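Local structure of arfgap-like finger domain containing protein (2OWA) at residues A[39-44]-A[117-122]; A[103-106]-A[111-114]. The protein probably activates the GTPase activity of an ADP-ribosylation factor (Arf) through a zinc-finger ArfGAP domain, the part of the longer protein present here. All coordinates share one frame; numbering follows the deposited sequence.

Interaction 1 of 2, residues A[39-44]-A[117-122]; sequences CFDCES and KEYASS. With ZN (zinc ion), chain C.
The first CxxC knuckle of the four-cysteine zinc finger meets the start of the short helix 118-121 and the lysine just before it, through the two residues that stand between its cysteines, Phe-40 and Asp-41. Asp-41 has a carboxylate with two distinct tasks, one for each oxygen. Its OD1 accepts a hydrogen bond from Tyr-119 OH at 2.6 Å through the syn lone pair, with the carboxylate turned 78° from the phenol ring. Its OD2 forms a salt bridge with Lys-117 NZ, also 2.6 Å, approached on the anti side and 25° out of the carboxylate plane. His-66 NE2 is a further hydrogen-bond partner of OD2, and Lys-117 NZ also hydrogen-bonds to Lys-115 O. The lysine chain, bent at chi2 and chi4, curls its methylenes past OD2 to bring the ammonium there. This buried carboxylate is thus gripped by three side chains, and the lysine probably favours its charged form. An aspartate suits the place because its two oxygens can take the phenol on one and the lysine and histidine on the other.

Beside it, the edge of Phe-40 meets the face of Tyr-119 in a T-shaped stack, centroids 5.2 Å apart and planes at 80°. Phe-40 CE2 lies over the rim of that face, while Ala-120 CB lies near the rim of the opposite face. Tyrosine fits because one ring offers an apolar face to Phe-40 and a hydroxyl to Asp-41.

Behind these residues, Cys-39 SG and Cys-42 SG each bind zinc at 2.4 Å, and Cys-59 and Cys-62 complete the site. Cys-42 N donates to Cys-39 SG at 3.5 Å, and Ser-44 N does likewise to Cys-42 SG. Such backbone N-H to thiolate bonds, in and just after a tight CxxC turn, are characteristic of the zinc knuckle in the Cys4 finger of ArfGAP domains.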
loop_
_atom_site.group_PDB
_atom_site.type_symbol
_atom_site.label_atom_id
_atom_site.label_comp_id
_atom_site.label_asym_id
_atom_site.label_seq_id
_atom_site.Cartn_x
_atom_site.Cartn_y
_atom_site.Cartn_z
ATOM N N CYS A 39 5.051 8.367 5.192
ATOM C CA CYS A 39 5.428 7.317 4.218
ATOM C C CYS A 39 5.895 6.056 4.947
ATOM O O CYS A 39 6.636 6.143 5.927
ATOM C CB CYS A 39 6.531 7.826 3.311
ATOM S SG CYS A 39 7.410 6.617 2.339
ATOM N N PHE A 40 5.482 4.893 4.458
ATOM C CA PHE A 40 5.860 3.623 5.092
ATOM C C PHE A 40 7.388 3.418 5.118
ATOM O O PHE A 40 7.916 2.816 6.061
ATOM C CB PHE A 40 5.181 2.425 4.387
ATOM C CG PHE A 40 5.345 1.118 5.127
ATOM C CD1 PHE A 40 4.614 0.866 6.290
ATOM C CD2 PHE A 40 6.206 0.144 4.655
ATOM C CE1 PHE A 40 4.766 -0.348 7.000
ATOM C CE2 PHE A 40 6.355 -1.092 5.370
ATOM C CZ PHE A 40 5.619 -1.302 6.543
ATOM N N ASP A 41 8.088 3.888 4.086
ATOM C CA ASP A 41 9.547 3.673 3.999
ATOM C C ASP A 41 10.399 4.744 4.690
ATOM O O ASP A 41 11.376 4.406 5.380
ATOM C CB ASP A 41 10.003 3.573 2.538
ATOM C CG ASP A 41 9.441 2.357 1.823
ATOM O OD1 ASP A 41 8.576 1.662 2.415
ATOM O OD2 ASP A 41 9.877 2.115 0.665
ATOM N N CYS A 42 10.050 6.025 4.516
ATOM C CA CYS A 42 10.931 7.089 4.983
ATOM C C CYS A 42 10.300 8.122 5.911
ATOM O O CYS A 42 10.965 9.078 6.308
ATOM C CB CYS A 42 11.546 7.803 3.792
ATOM S SG CYS A 42 10.464 9.032 3.070
ATOM N N GLU A 43 9.019 7.965 6.208
ATOM C CA GLU A 43 8.303 8.878 7.091
ATOM C C GLU A 43 8.071 10.350 6.600
ATOM O O GLU A 43 7.586 11.187 7.375
ATOM C CB GLU A 43 8.860 8.804 8.537
ATOM C CG GLU A 43 8.983 7.346 9.078
ATOM C CD GLU A 43 9.351 7.243 10.546
ATOM O OE1 GLU A 43 10.373 7.833 10.982
ATOM O OE2 GLU A 43 8.626 6.533 11.291
ATOM N N SER A 44 8.412 10.643 5.339
ATOM C CA SER A 44 7.976 11.851 4.631
ATOM C C SER A 44 6.475 11.965 4.817
ATOM O O SER A 44 5.768 10.975 4.782
ATOM C CB SER A 44 8.337 11.760 3.130
ATOM O OG SER A 44 7.634 12.711 2.323
ATOM N N LYS A 117 13.675 -1.206 1.726
ATOM C CA LYS A 117 12.657 -2.031 1.044
ATOM C C LYS A 117 13.017 -3.536 1.063
ATOM O O LYS A 117 12.475 -4.329 0.283
ATOM C CB LYS A 117 12.413 -1.537 -0.391
ATOM C CG LYS A 117 12.000 -0.066 -0.513
ATOM C CD LYS A 117 13.161 0.865 -0.977
ATOM C CE LYS A 117 12.707 2.321 -1.111
ATOM N NZ LYS A 117 12.288 2.948 0.214
ATOM N N GLU A 118 13.909 -3.919 1.970
ATOM C CA GLU A 118 14.192 -5.346 2.216
ATOM C C GLU A 118 12.893 -6.088 2.486
ATOM O O GLU A 118 12.729 -7.186 1.983
ATOM C CB GLU A 118 15.201 -5.564 3.327
ATOM C CG GLU A 118 15.528 -7.085 3.657
ATOM C CD GLU A 118 16.626 -7.249 4.764
ATOM O OE1 GLU A 118 17.823 -7.211 4.452
ATOM O OE2 GLU A 118 16.282 -7.436 5.959
ATOM N N TYR A 119 11.958 -5.492 3.225
ATOM C CA TYR A 119 10.660 -6.149 3.475
ATOM C C TYR A 119 9.945 -6.569 2.186
ATOM O O TYR A 119 9.364 -7.620 2.154
ATOM C CB TYR A 119 9.720 -5.300 4.358
ATOM C CG TYR A 119 9.184 -4.080 3.634
ATOM C CD1 TYR A 119 7.997 -4.138 2.916
ATOM C CD2 TYR A 119 9.895 -2.870 3.656
ATOM C CE1 TYR A 119 7.501 -2.997 2.231
ATOM C CE2 TYR A 119 9.413 -1.710 2.982
ATOM C CZ TYR A 119 8.214 -1.800 2.247
ATOM O OH TYR A 119 7.703 -0.677 1.583
ATOM N N ALA A 120 9.979 -5.725 1.154
ATOM C CA ALA A 120 9.265 -5.950 -0.084
ATOM C C ALA A 120 9.718 -7.228 -0.795
ATOM O O ALA A 120 8.886 -7.897 -1.409
ATOM C CB ALA A 120 9.391 -4.742 -1.038
ATOM N N SER A 121 11.016 -7.532 -0.745
ATOM C CA SER A 121 11.552 -8.690 -1.492
ATOM C C SER A 121 11.661 -9.936 -0.621
ATOM O O SER A 121 12.009 -11.035 -1.124
ATOM C CB SER A 121 12.904 -8.359 -2.137
ATOM O OG SER A 121 13.931 -8.036 -1.172
ATOM N N SER A 122 11.385 -9.754 0.670
ATOM C CA SER A 122 11.535 -10.815 1.663
ATOM C C SER A 122 10.420 -11.871 1.571
ATOM O O SER A 122 9.316 -11.561 1.157
ATOM C CB SER A 122 11.586 -10.233 3.076
ATOM O OG SER A 122 10.297 -9.814 3.519
HETATM ZN ZN ZN C . 9.277 7.817 1.392
#

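Interaction 2 of 2, residues A[103-106]-A[111-114]; sequences YFKQ and NFSP
Phe-112 lays one face of its ring against the base of the Phe-104 side chain. The touching atom is Phe-104 CB, which sits 3.7 Å from the centroid of the Phe-112 ring and only 20° off its normal, a CH-pi contact over the face. Its nearest ring atom is Phe-112 CE1, at 3.5 Å from Phe-104 CB. Phe-112 chi1 of 169° sets CG anti to the backbone N and carries the ring across to the helix.

The two phenyl planes are nearly parallel, 18° apart, but slid so far that they barely overlap, with centroids 5.8 Å apart. Phe-104 directs its own ring onward into the interior, where it meets Tyr-119 and Tyr-128. A phenylalanine serves well at this helical position, since its methylene and its ring can pack against different neighbours.

The contact folds the loop after helix 97-107 back onto the last turn of the helix, within the ArfGAP domain and ahead of helix 118-121. Pro-114 supports the opposite face of Phe-112, its CD 3.6 Å above the plane and over the ring centre, so the ring is sandwiched between helix and loop. At the outer margin Lys-105 CG comes within 3.9 Å of Phe-112 CD2, the two side chains meeting at about a right angle. Lysine suits this exposed helical position because its CG methylene can pack against an aromatic ring while the chain carries its charged amine farther along.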
loop_
_atom_site.group_PDB
_atom_site.type_symbol
_atom_site.label_atom_id
_atom_site.label_comp_id
_atom_site.label_asym_id
_atom_site.label_seq_id
_atom_site.Cartn_x
_atom_site.Cartn_y
_atom_site.Cartn_z
ATOM N N TYR A 103 2.942 -5.890 11.595
ATOM C CA TYR A 103 3.386 -7.179 11.129
ATOM C C TYR A 103 4.921 -7.254 10.983
ATOM O O TYR A 103 5.551 -8.173 11.521
ATOM C CB TYR A 103 2.699 -7.549 9.815
ATOM C CG TYR A 103 3.219 -8.837 9.212
ATOM C CD1 TYR A 103 2.726 -10.064 9.628
ATOM C CD2 TYR A 103 4.238 -8.821 8.243
ATOM C CE1 TYR A 103 3.189 -11.234 9.088
ATOM C CE2 TYR A 103 4.708 -9.999 7.696
ATOM C CZ TYR A 103 4.183 -11.192 8.133
ATOM O OH TYR A 103 4.632 -12.354 7.614
ATOM N N PHE A 104 5.486 -6.298 10.263
ATOM C CA PHE A 104 6.939 -6.264 9.977
ATOM C C PHE A 104 7.830 -6.070 11.212
ATOM O O PHE A 104 8.831 -6.765 11.336
ATOM C CB PHE A 104 7.296 -5.301 8.812
ATOM C CG PHE A 104 6.870 -5.821 7.451
ATOM C CD1 PHE A 104 7.380 -7.031 6.967
ATOM C CD2 PHE A 104 5.952 -5.102 6.658
ATOM C CE1 PHE A 104 6.970 -7.544 5.716
ATOM C CE2 PHE A 104 5.542 -5.569 5.415
ATOM C CZ PHE A 104 6.043 -6.814 4.937
ATOM N N LYS A 105 7.456 -5.178 12.133
ATOM C CA LYS A 105 8.222 -5.039 13.374
ATOM C C LYS A 105 8.255 -6.367 14.148
ATOM O O LYS A 105 9.234 -6.628 14.813
ATOM C CB LYS A 105 7.685 -3.931 14.296
ATOM C CG LYS A 105 7.761 -2.487 13.755
ATOM C CD LYS A 105 7.190 -1.505 14.805
ATOM C CE LYS A 105 7.329 -0.022 14.388
ATOM N NZ LYS A 105 8.743 0.433 13.985
ATOM N N GLN A 106 7.179 -7.170 14.089
ATOM C CA GLN A 106 7.187 -8.508 14.726
ATOM C C GLN A 106 8.054 -9.525 13.980
ATOM O O GLN A 106 8.874 -10.219 14.599
ATOM C CB GLN A 106 5.765 -9.082 14.921
ATOM C CG GLN A 106 4.762 -8.116 15.572
ATOM C CD GLN A 106 3.724 -8.806 16.480
ATOM O OE1 GLN A 106 3.939 -9.942 16.956
ATOM N NE2 GLN A 106 2.594 -8.110 16.731
ATOM N N ASN A 111 15.198 -4.158 14.242
ATOM C CA ASN A 111 15.944 -3.418 13.224
ATOM C C ASN A 111 15.228 -3.349 11.898
ATOM O O ASN A 111 15.878 -3.109 10.855
ATOM C CB ASN A 111 17.332 -4.015 13.005
ATOM C CG ASN A 111 18.138 -4.044 14.252
ATOM O OD1 ASN A 111 18.363 -3.007 14.886
ATOM N ND2 ASN A 111 18.570 -5.235 14.638
ATOM N N PHE A 112 13.909 -3.585 11.942
ATOM C CA PHE A 112 13.040 -3.373 10.813
ATOM C C PHE A 112 13.381 -2.009 10.259
ATOM O O PHE A 112 13.372 -1.035 10.958
ATOM C CB PHE A 112 11.551 -3.465 11.199
ATOM C CG PHE A 112 10.604 -2.989 10.119
ATOM C CD1 PHE A 112 10.673 -3.505 8.825
ATOM C CD2 PHE A 112 9.654 -2.017 10.388
ATOM C CE1 PHE A 112 9.790 -3.066 7.842
ATOM C CE2 PHE A 112 8.779 -1.553 9.408
ATOM C CZ PHE A 112 8.849 -2.070 8.140
ATOM N N SER A 113 13.700 -1.971 8.983
ATOM C CA SER A 113 14.231 -0.773 8.358
ATOM C C SER A 113 13.649 -0.648 6.950
ATOM O O SER A 113 14.313 -1.005 5.960
ATOM C CB SER A 113 15.761 -0.860 8.330
ATOM O OG SER A 113 16.187 -1.963 7.505
ATOM N N PRO A 114 12.387 -0.154 6.859
ATOM C CA PRO A 114 11.612 -0.099 5.618
ATOM C C PRO A 114 12.243 0.796 4.555
ATOM O O PRO A 114 11.918 0.663 3.395
ATOM C CB PRO A 114 10.235 0.453 6.068
ATOM C CG PRO A 114 10.507 1.162 7.385
ATOM C CD PRO A 114 11.620 0.375 8.011
#

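In the fold
Interaction 2 is nested along the chain inside the loop that interaction 1 closes, and the two touch, their centres 9 Å apart. Interaction 1 is the buried one: it ties the zinc knuckle to helix 118-121 and mixes a salt bridge and a hydrogen bond with aromatic packing, which suits a buried carboxylate beside the metal site. Interaction 2, partly buried and farther from the chain's centre, is apolar throughout and joins helix 97-107 to its following loop. Aromatic rings link them: Phe-40 CZ lies 3.7 Å from Phe-112 CZ, and Phe-104 also touches Phe-40. Pro-114 of the loop also packs against Phe-40, Asp-41 and Tyr-119.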